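Local coordinates for protein methyltransferase (Streptomyces avermitilis, PDB 3GIW) that probably transfers methyl groups from S-adenosylmethionine, as a Rossmann-fold member of the S-adenosyl methyltransferase family, to a substrate not yet identified, at residues 27-32 with 87-92; 50-53 with 57-60. One frame throughout, in Å; residues are numbered along the deposited sequence. Where two conformers were deposited one is given.

Interaction 1. Residues 27-32 with 87-92; sequences IYDYII and TGIPTS
Two waters donate to Asp-29 OD1, and the first bridges it to Thr-91 OG1 across the contact. This joins helix 24-31 to the loop after strand 81-85, the first strand of the Rossmann-like methyltransferase sheet, whose following turn is where this fold generally receives the cofactor. Water 1 donates to OD1 of Asp-29 at 3.0 Å and to OG1 of Thr-91 at 2.8 Å; in the conformer given it also lies at the edge of the ring of Tyr-28, which binds S-adenosyl-L-homocysteine in another structure of this protein. Water 2 lies 2.6 Å from Asp-29 OD1 and reaches toward the Pro-90 carbonyl, though its protons may be shared with other acceptors. The other carboxylate oxygen, OD2, accepts the backbone N-H of Asp-36, so both oxygens are held, which should restrict the rotation of the group. With CG anti to the backbone N (chi1 -160°), the carboxylate lies across Ile-89, whose CG2, in the conformer given, comes within 3.6 Å of Asp-29 OD1 while CG1 packs 3.7 Å from Asp-29 CB. A leucine in place of Asp-29 would probably leave both waters without their shared acceptor and the Asp-36 amide without its mate. Beside this polar bridge the ends of Ile-32 and Thr-91 meet, CD1 of Ile-32 4.2 Å from CG2 of Thr-91.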
ATOM      1  N   ILE A  27      -2.967  -9.371 -10.089  1.00 12.14           N
ATOM      2  CA  ILE A  27      -4.241  -9.905  -9.574  1.00 13.15           C
ATOM      3  C   ILE A  27      -5.096  -8.771  -9.006  1.00 12.22           C
ATOM      4  O   ILE A  27      -6.306  -8.689  -9.269  1.00 12.17           O
ATOM      5  CB  ILE A  27      -3.985 -10.969  -8.456  1.00 13.57           C
ATOM      6  CG1 ILE A  27      -3.312 -12.220  -9.038  1.00 14.53           C
ATOM      7  CG2 ILE A  27      -5.293 -11.330  -7.729  1.00 14.41           C
ATOM      8  CD1 ILE A  27      -2.706 -13.161  -7.987  1.00 14.67           C
ATOM      9  N   TYR A  28      -4.471  -7.900  -8.219  1.00 11.92           N
ATOM     10  CA  TYR A  28      -5.204  -6.783  -7.604  0.50 11.63           C
ATOM     11  C   TYR A  28      -5.832  -5.919  -8.719  1.00 12.91           C
ATOM     12  O   TYR A  28      -7.038  -5.567  -8.683  1.00 13.14           O
ATOM     13  CB  TYR A  28      -4.237  -5.986  -6.742  0.50 13.20           C
ATOM     14  CG  TYR A  28      -4.793  -4.802  -6.004  0.50 12.88           C
ATOM     15  CD1 TYR A  28      -4.767  -3.540  -6.561  0.50 13.77           C
ATOM     16  CD2 TYR A  28      -5.263  -4.919  -4.699  0.50 13.29           C
ATOM     17  CE1 TYR A  28      -5.243  -2.442  -5.855  0.50 13.52           C
ATOM     18  CE2 TYR A  28      -5.703  -3.827  -3.989  0.50 15.34           C
ATOM     19  CZ  TYR A  28      -5.689  -2.594  -4.565  0.50 14.11           C
ATOM     20  OH  TYR A  28      -6.136  -1.520  -3.804  0.50 16.14           O
ATOM     21  N   ASP A  29      -5.033  -5.583  -9.738  1.00 12.44           N
ATOM     22  CA  ASP A  29      -5.558  -4.775 -10.817  1.00 13.09           C
ATOM     23  C   ASP A  29      -6.716  -5.459 -11.557  1.00 13.23           C
ATOM     24  O   ASP A  29      -7.715  -4.809 -11.861  1.00 12.71           O
ATOM     25  CB  ASP A  29      -4.446  -4.386 -11.803  1.00 12.38           C
ATOM     26  CG  ASP A  29      -4.797  -3.184 -12.649  1.00 13.83           C
ATOM     27  OD1 ASP A  29      -5.090  -2.123 -12.080  1.00 17.45           O
ATOM     28  OD2 ASP A  29      -4.750  -3.303 -13.881  1.00 16.53           O
ATOM     29  N   TYR A  30      -6.570  -6.745 -11.850  1.00 12.44           N
ATOM     30  CA  TYR A  30      -7.647  -7.539 -12.465  1.00 12.33           C
ATOM     31  C   TYR A  30      -8.927  -7.401 -11.638  1.00 12.58           C
ATOM     32  O   TYR A  30      -9.995  -7.043 -12.159  1.00 13.20           O
ATOM     33  CB  TYR A  30      -7.237  -9.004 -12.598  1.00 12.29           C
ATOM     34  CG  TYR A  30      -8.402  -9.896 -12.931  1.00 13.36           C
ATOM     35  CD1 TYR A  30      -9.054  -9.783 -14.148  1.00 13.37           C
ATOM     36  CD2 TYR A  30      -8.874 -10.828 -12.019  1.00 12.96           C
ATOM     37  CE1 TYR A  30     -10.122 -10.581 -14.456  1.00 14.36           C
ATOM     38  CE2 TYR A  30      -9.938 -11.643 -12.300  1.00 13.17           C
ATOM     39  CZ  TYR A  30     -10.570 -11.519 -13.538  1.00 13.50           C
ATOM     40  OH  TYR A  30     -11.672 -12.315 -13.857  1.00 15.51           O
ATOM     41  N   ILE A  31      -8.820  -7.657 -10.337  1.00 13.17           N
ATOM     42  CA  ILE A  31     -10.006  -7.662  -9.476  1.00 14.24           C
ATOM     43  C   ILE A  31     -10.671  -6.284  -9.366  1.00 14.70           C
ATOM     44  O   ILE A  31     -11.888  -6.239  -9.322  1.00 15.97           O
ATOM     45  CB  ILE A  31      -9.646  -8.252  -8.093  1.00 14.07           C
ATOM     46  CG1 ILE A  31      -9.284  -9.737  -8.184  1.00 14.13           C
ATOM     47  CG2 ILE A  31     -10.743  -7.949  -7.010  1.00 14.08           C
ATOM     48  CD1 ILE A  31     -10.425 -10.722  -8.562  1.00 15.77           C
ATOM     49  N   ILE A  32      -9.911  -5.186  -9.325  1.00 14.77           N
ATOM     50  CA  ILE A  32     -10.483  -3.847  -9.188  1.00 14.54           C
ATOM     51  C   ILE A  32     -10.886  -3.220 -10.537  1.00 15.77           C
ATOM     52  O   ILE A  32     -11.310  -2.050 -10.570  1.00 19.74           O
ATOM     53  CB  ILE A  32      -9.636  -2.851  -8.356  1.00 16.98           C
ATOM     54  CG1 ILE A  32      -8.348  -2.466  -9.064  1.00 17.40           C
ATOM     55  CG2 ILE A  32      -9.396  -3.412  -6.936  1.00 18.20           C
ATOM     56  CD1 ILE A  32      -7.637  -1.301  -8.431  1.00 19.67           C
ATOM     57  N   THR A  87       4.067   0.267  -4.751  1.00 13.43           N
ATOM     58  CA  THR A  87       3.096   1.096  -5.456  1.00 13.13           C
ATOM     59  C   THR A  87       2.019   0.301  -6.249  1.00 13.01           C
ATOM     60  O   THR A  87       0.828   0.703  -6.290  1.00 15.00           O
ATOM     61  CB  THR A  87       3.839   2.049  -6.399  1.00 14.58           C
ATOM     62  OG1 THR A  87       4.652   2.920  -5.593  1.00 16.54           O
ATOM     63  CG2 THR A  87       2.840   2.890  -7.302  1.00 15.50           C
ATOM     64  N   GLY A  88       2.430  -0.778  -6.862  1.00 12.78           N
ATOM     65  CA  GLY A  88       1.514  -1.583  -7.662  1.00 14.06           C
ATOM     66  C   GLY A  88       1.227  -0.923  -9.009  1.00 13.48           C
ATOM     67  O   GLY A  88       1.887   0.034  -9.417  1.00 15.14           O
ATOM     68  N   ILE A  89       0.205  -1.418  -9.689  1.00 12.73           N
ATOM     69  CA  ILE A  89      -0.189  -0.920 -11.015  0.50 12.80           C
ATOM     70  C   ILE A  89      -0.778   0.483 -10.876  1.00 13.81           C
ATOM     71  O   ILE A  89      -1.706   0.678 -10.076  1.00 15.04           O
ATOM     72  CB  ILE A  89      -1.284  -1.839 -11.666  0.50 12.70           C
ATOM     73  CG1 ILE A  89      -0.857  -3.321 -11.752  0.50 12.00           C
ATOM     74  CG2 ILE A  89      -1.669  -1.293 -13.030  0.50 11.63           C
ATOM     75  CD1 ILE A  89       0.491  -3.562 -12.442  0.50 11.37           C
ATOM     76  N   PRO A  90      -0.298   1.473 -11.655  1.00 13.46           N
ATOM     77  CA  PRO A  90      -0.911   2.805 -11.610  1.00 13.90           C
ATOM     78  C   PRO A  90      -2.422   2.741 -11.844  1.00 16.52           C
ATOM     79  O   PRO A  90      -2.889   2.047 -12.752  1.00 16.94           O
ATOM     80  CB  PRO A  90      -0.185   3.552 -12.737  1.00 14.61           C
ATOM     81  CG  PRO A  90       1.081   2.936 -12.786  1.00 14.28           C
ATOM     82  CD  PRO A  90       0.845   1.466 -12.566  1.00 13.53           C
ATOM     83  N   THR A  91      -3.177   3.451 -11.020  1.00 17.88           N
ATOM     84  CA  THR A  91      -4.633   3.473 -11.071  1.00 20.54           C
ATOM     85  C   THR A  91      -5.121   4.854 -10.635  1.00 21.27           C
ATOM     86  O   THR A  91      -4.678   5.387  -9.634  1.00 21.41           O
ATOM     87  CB  THR A  91      -5.252   2.422 -10.129  1.00 24.27           C
ATOM     88  OG1 THR A  91      -4.583   1.166 -10.307  1.00 27.22           O
ATOM     89  CG2 THR A  91      -6.755   2.278 -10.388  1.00 23.83           C
ATOM     90  N   SER A  92      -6.068   5.410 -11.361  1.00 21.14           N
ATOM     91  CA  SER A  92      -6.495   6.780 -11.174  1.00 21.53           C
ATOM     92  C   SER A  92      -7.532   6.891 -10.067  1.00 20.44           C
ATOM     93  O   SER A  92      -8.502   6.116 -10.035  1.00 21.42           O
ATOM     94  CB  SER A  92      -7.109   7.299 -12.474  1.00 23.61           C
ATOM     95  OG  SER A  92      -7.272   8.691 -12.401  1.00 26.28           O
TER
HETATM   96  O   HOH W   1      -3.893  -1.434  -9.448  1.00 24.92           O
HETATM   97  O   HOH W   2      -5.369   0.212 -13.193  1.00 26.66           O

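Interaction 2. Residues 50-53 with 57-60; sequences REWP and VHMR
Trp-52 meets His-58 through the far corner of its six-membered ring, CH2 lying 3.5 Å from the His-58 CB and 3.6 Å from its CG. The neighbouring ring atom, Trp-52 CZ3, sits over one face of the imidazole, displaced toward the rim and 3.7 Å from CG of His-58. The planes are inclined at 54° and the centroid of the six-membered ring is 5.2 Å from that of the imidazole, an oblique aromatic pair in which the indole brings two carbons to the base of the histidine ring. The side chains run roughly perpendicular, and CZ3 and CH2 of Trp-52 make the close approaches.

Both side chains leave their backbones in the same way. Trp-52 has CG opposite its backbone N (chi1 -170°), which sends the indole from the end of helix 39-51 across to the next helix; His-58 does likewise (chi1 159°) and presents its CB and ring face to the indole. Trp-52 is the first residue to depart from helical backbone angles, and its extended conformation begins the short turn into helix 55-75. The contact therefore closes the corner between consecutive helices 39-51 and 55-75 over a few residues.

The imidazole is held at both nitrogens: ND1 accepts the backbone N-H of Ala-268, while NE2 is hydrogen-bonded to an unidentified molecule, probably from the crystallisation liquor. Ala-268 also touches Trp-52, so one residue borders both rings. Farther out, Glu-209, Val-210 and Val-213 of helix 207-219 pack on the indole, and Ala-268 immediately precedes strand 269-275, placing the corner between that helix and the entrance to an antiparallel strand of the sheet.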
ATOM      1  N   ARG A  50     -13.884 -17.342  -5.923  1.00 11.82           N
ATOM      2  CA  ARG A  50     -14.742 -18.499  -5.670  1.00 13.82           C
ATOM      3  C   ARG A  50     -14.695 -18.874  -4.183  1.00 13.69           C
ATOM      4  O   ARG A  50     -15.704 -19.279  -3.603  1.00 15.13           O
ATOM      5  CB  ARG A  50     -14.366 -19.692  -6.567  1.00 15.95           C
ATOM      6  CG  ARG A  50     -14.867 -19.569  -8.011  1.00 17.93           C
ATOM      7  CD  ARG A  50     -14.325 -20.701  -8.897  1.00 19.87           C
ATOM      8  NE  ARG A  50     -14.737 -20.533 -10.287  1.00 23.05           N
ATOM      9  CZ  ARG A  50     -14.372 -21.355 -11.265  1.00 25.51           C
ATOM     10  NH1 ARG A  50     -13.581 -22.392 -10.999  1.00 27.33           N
ATOM     11  NH2 ARG A  50     -14.811 -21.157 -12.513  1.00 25.61           N
ATOM     12  N   GLU A  51     -13.518 -18.763  -3.575  1.00 13.59           N
ATOM     13  CA  GLU A  51     -13.360 -19.036  -2.138  1.00 13.98           C
ATOM     14  C   GLU A  51     -13.933 -17.918  -1.263  1.00 13.32           C
ATOM     15  O   GLU A  51     -14.485 -18.179  -0.193  1.00 13.60           O
ATOM     16  CB  GLU A  51     -11.871 -19.250  -1.789  1.00 15.16           C
ATOM     17  CG  GLU A  51     -11.238 -20.439  -2.501  1.00 17.05           C
ATOM     18  CD  GLU A  51     -11.781 -21.784  -2.047  1.00 18.26           C
ATOM     19  OE1 GLU A  51     -12.369 -21.886  -0.956  1.00 19.71           O
ATOM     20  OE2 GLU A  51     -11.591 -22.766  -2.785  1.00 22.32           O
ATOM     21  N   TRP A  52     -13.803 -16.670  -1.722  1.00 12.63           N
ATOM     22  CA  TRP A  52     -14.228 -15.510  -0.942  1.00 11.61           C
ATOM     23  C   TRP A  52     -14.861 -14.490  -1.870  1.00 13.21           C
ATOM     24  O   TRP A  52     -14.173 -13.644  -2.468  1.00 11.99           O
ATOM     25  CB  TRP A  52     -13.038 -14.891  -0.192  1.00 11.57           C
ATOM     26  CG  TRP A  52     -13.400 -13.844   0.815  1.00 11.63           C
ATOM     27  CD1 TRP A  52     -14.501 -13.797   1.619  1.00 11.69           C
ATOM     28  CD2 TRP A  52     -12.619 -12.693   1.145  1.00 10.57           C
ATOM     29  NE1 TRP A  52     -14.439 -12.710   2.441  1.00 12.22           N
ATOM     30  CE2 TRP A  52     -13.301 -11.995   2.157  1.00 11.68           C
ATOM     31  CE3 TRP A  52     -11.417 -12.191   0.668  1.00 11.77           C
ATOM     32  CZ2 TRP A  52     -12.800 -10.812   2.717  1.00 12.00           C
ATOM     33  CZ3 TRP A  52     -10.926 -11.002   1.190  1.00 12.19           C
ATOM     34  CH2 TRP A  52     -11.617 -10.329   2.216  1.00 11.59           C
ATOM     35  N   PRO A  53     -16.186 -14.582  -2.034  1.00 12.14           N
ATOM     36  CA  PRO A  53     -16.888 -13.657  -2.936  1.00 11.31           C
ATOM     37  C   PRO A  53     -16.664 -12.176  -2.682  1.00 12.06           C
ATOM     38  O   PRO A  53     -16.742 -11.380  -3.637  1.00 13.85           O
ATOM     39  CB  PRO A  53     -18.363 -14.065  -2.809  1.00 12.67           C
ATOM     40  CG  PRO A  53     -18.268 -15.568  -2.470  1.00 11.86           C
ATOM     41  CD  PRO A  53     -17.076 -15.669  -1.541  1.00 11.94           C
ATOM     42  N   VAL A  57     -14.743  -6.445  -3.040  1.00 11.09           N
ATOM     43  CA  VAL A  57     -15.162  -5.424  -2.076  1.00 11.84           C
ATOM     44  C   VAL A  57     -13.952  -5.055  -1.206  1.00 12.67           C
ATOM     45  O   VAL A  57     -13.651  -3.882  -0.997  1.00 12.12           O
ATOM     46  CB  VAL A  57     -16.353  -5.950  -1.218  1.00 12.74           C
ATOM     47  CG1 VAL A  57     -16.597  -5.058  -0.014  1.00 13.78           C
ATOM     48  CG2 VAL A  57     -17.642  -6.059  -2.091  1.00 13.69           C
ATOM     49  N   HIS A  58     -13.234  -6.072  -0.750  1.00 11.33           N
ATOM     50  CA  HIS A  58     -11.998  -5.882   0.033  1.00 11.13           C
ATOM     51  C   HIS A  58     -10.934  -5.068  -0.723  1.00 11.26           C
ATOM     52  O   HIS A  58     -10.369  -4.102  -0.201  1.00 11.64           O
ATOM     53  CB  HIS A  58     -11.486  -7.287   0.458  1.00 10.84           C
ATOM     54  CG  HIS A  58     -10.034  -7.382   0.819  1.00 11.80           C
ATOM     55  ND1 HIS A  58      -9.559  -7.145   2.099  1.00 11.86           N
ATOM     56  CD2 HIS A  58      -8.970  -7.786   0.084  1.00 13.95           C
ATOM     57  CE1 HIS A  58      -8.258  -7.365   2.101  1.00 11.89           C
ATOM     58  NE2 HIS A  58      -7.866  -7.733   0.896  1.00 14.18           N
HETATM   59  N   MSE A  59     -10.683  -5.424  -1.979  1.00 11.32           N
HETATM   60  CA  MSE A  59      -9.610  -4.785  -2.739  0.80 11.49           C
HETATM   61  C   MSE A  59     -10.015  -3.335  -3.092  1.00 11.48           C
HETATM   62  O   MSE A  59      -9.191  -2.420  -2.974  1.00 10.87           O
HETATM   63  CB  MSE A  59      -9.241  -5.665  -3.943  0.80 11.08           C
HETATM   64  CG  MSE A  59      -8.492  -6.922  -3.529  0.80 11.12           C
HETATM   65 SE   MSE A  59      -7.862  -7.934  -5.007  0.60 11.89          SE
HETATM   66  CE  MSE A  59      -6.363  -8.800  -4.141  0.80 15.09           C
ATOM     67  N   ARG A  60     -11.274  -3.101  -3.466  1.00 11.46           N
ATOM     68  CA  ARG A  60     -11.737  -1.752  -3.719  0.50 14.28           C
ATOM     69  C   ARG A  60     -11.685  -0.892  -2.427  1.00 13.07           C
ATOM     70  O   ARG A  60     -11.278   0.290  -2.464  1.00 13.09           O
ATOM     71  CB  ARG A  60     -13.115  -1.827  -4.367  0.50 15.93           C
ATOM     72  CG  ARG A  60     -13.060  -2.408  -5.802  0.50 19.07           C
ATOM     73  CD  ARG A  60     -14.429  -2.750  -6.414  0.50 20.82           C
ATOM     74  NE  ARG A  60     -14.506  -2.348  -7.829  0.50 23.15           N
ATOM     75  CZ  ARG A  60     -14.341  -3.129  -8.901  0.50 24.05           C
ATOM     76  NH1 ARG A  60     -14.073  -4.425  -8.803  0.50 25.04           N
ATOM     77  NH2 ARG A  60     -14.445  -2.596 -10.113  0.50 24.61           N
TER

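Overall arrangement
Both touching residues of interaction 2 are buried, yet at about 17 Å its centre lies farther from the centre of the chain than that of the partly buried interaction 1, at 11 Å. The first ties a helix to a loop at the sheet through water and a carboxylate; the second joins consecutive helices through aromatic carbon contacts. Along the chain, 50-53 with 57-60 is nested within the loop closed by 27-32 with 87-92. The two meet where helix 24-31 packs on helix 55-75, with Ile-31 against the selenomethionine Met-59. Tyr-28 and Asn-62, both S-adenosyl-L-homocysteine-binding residues, are hydrogen-bonded to each other at this junction.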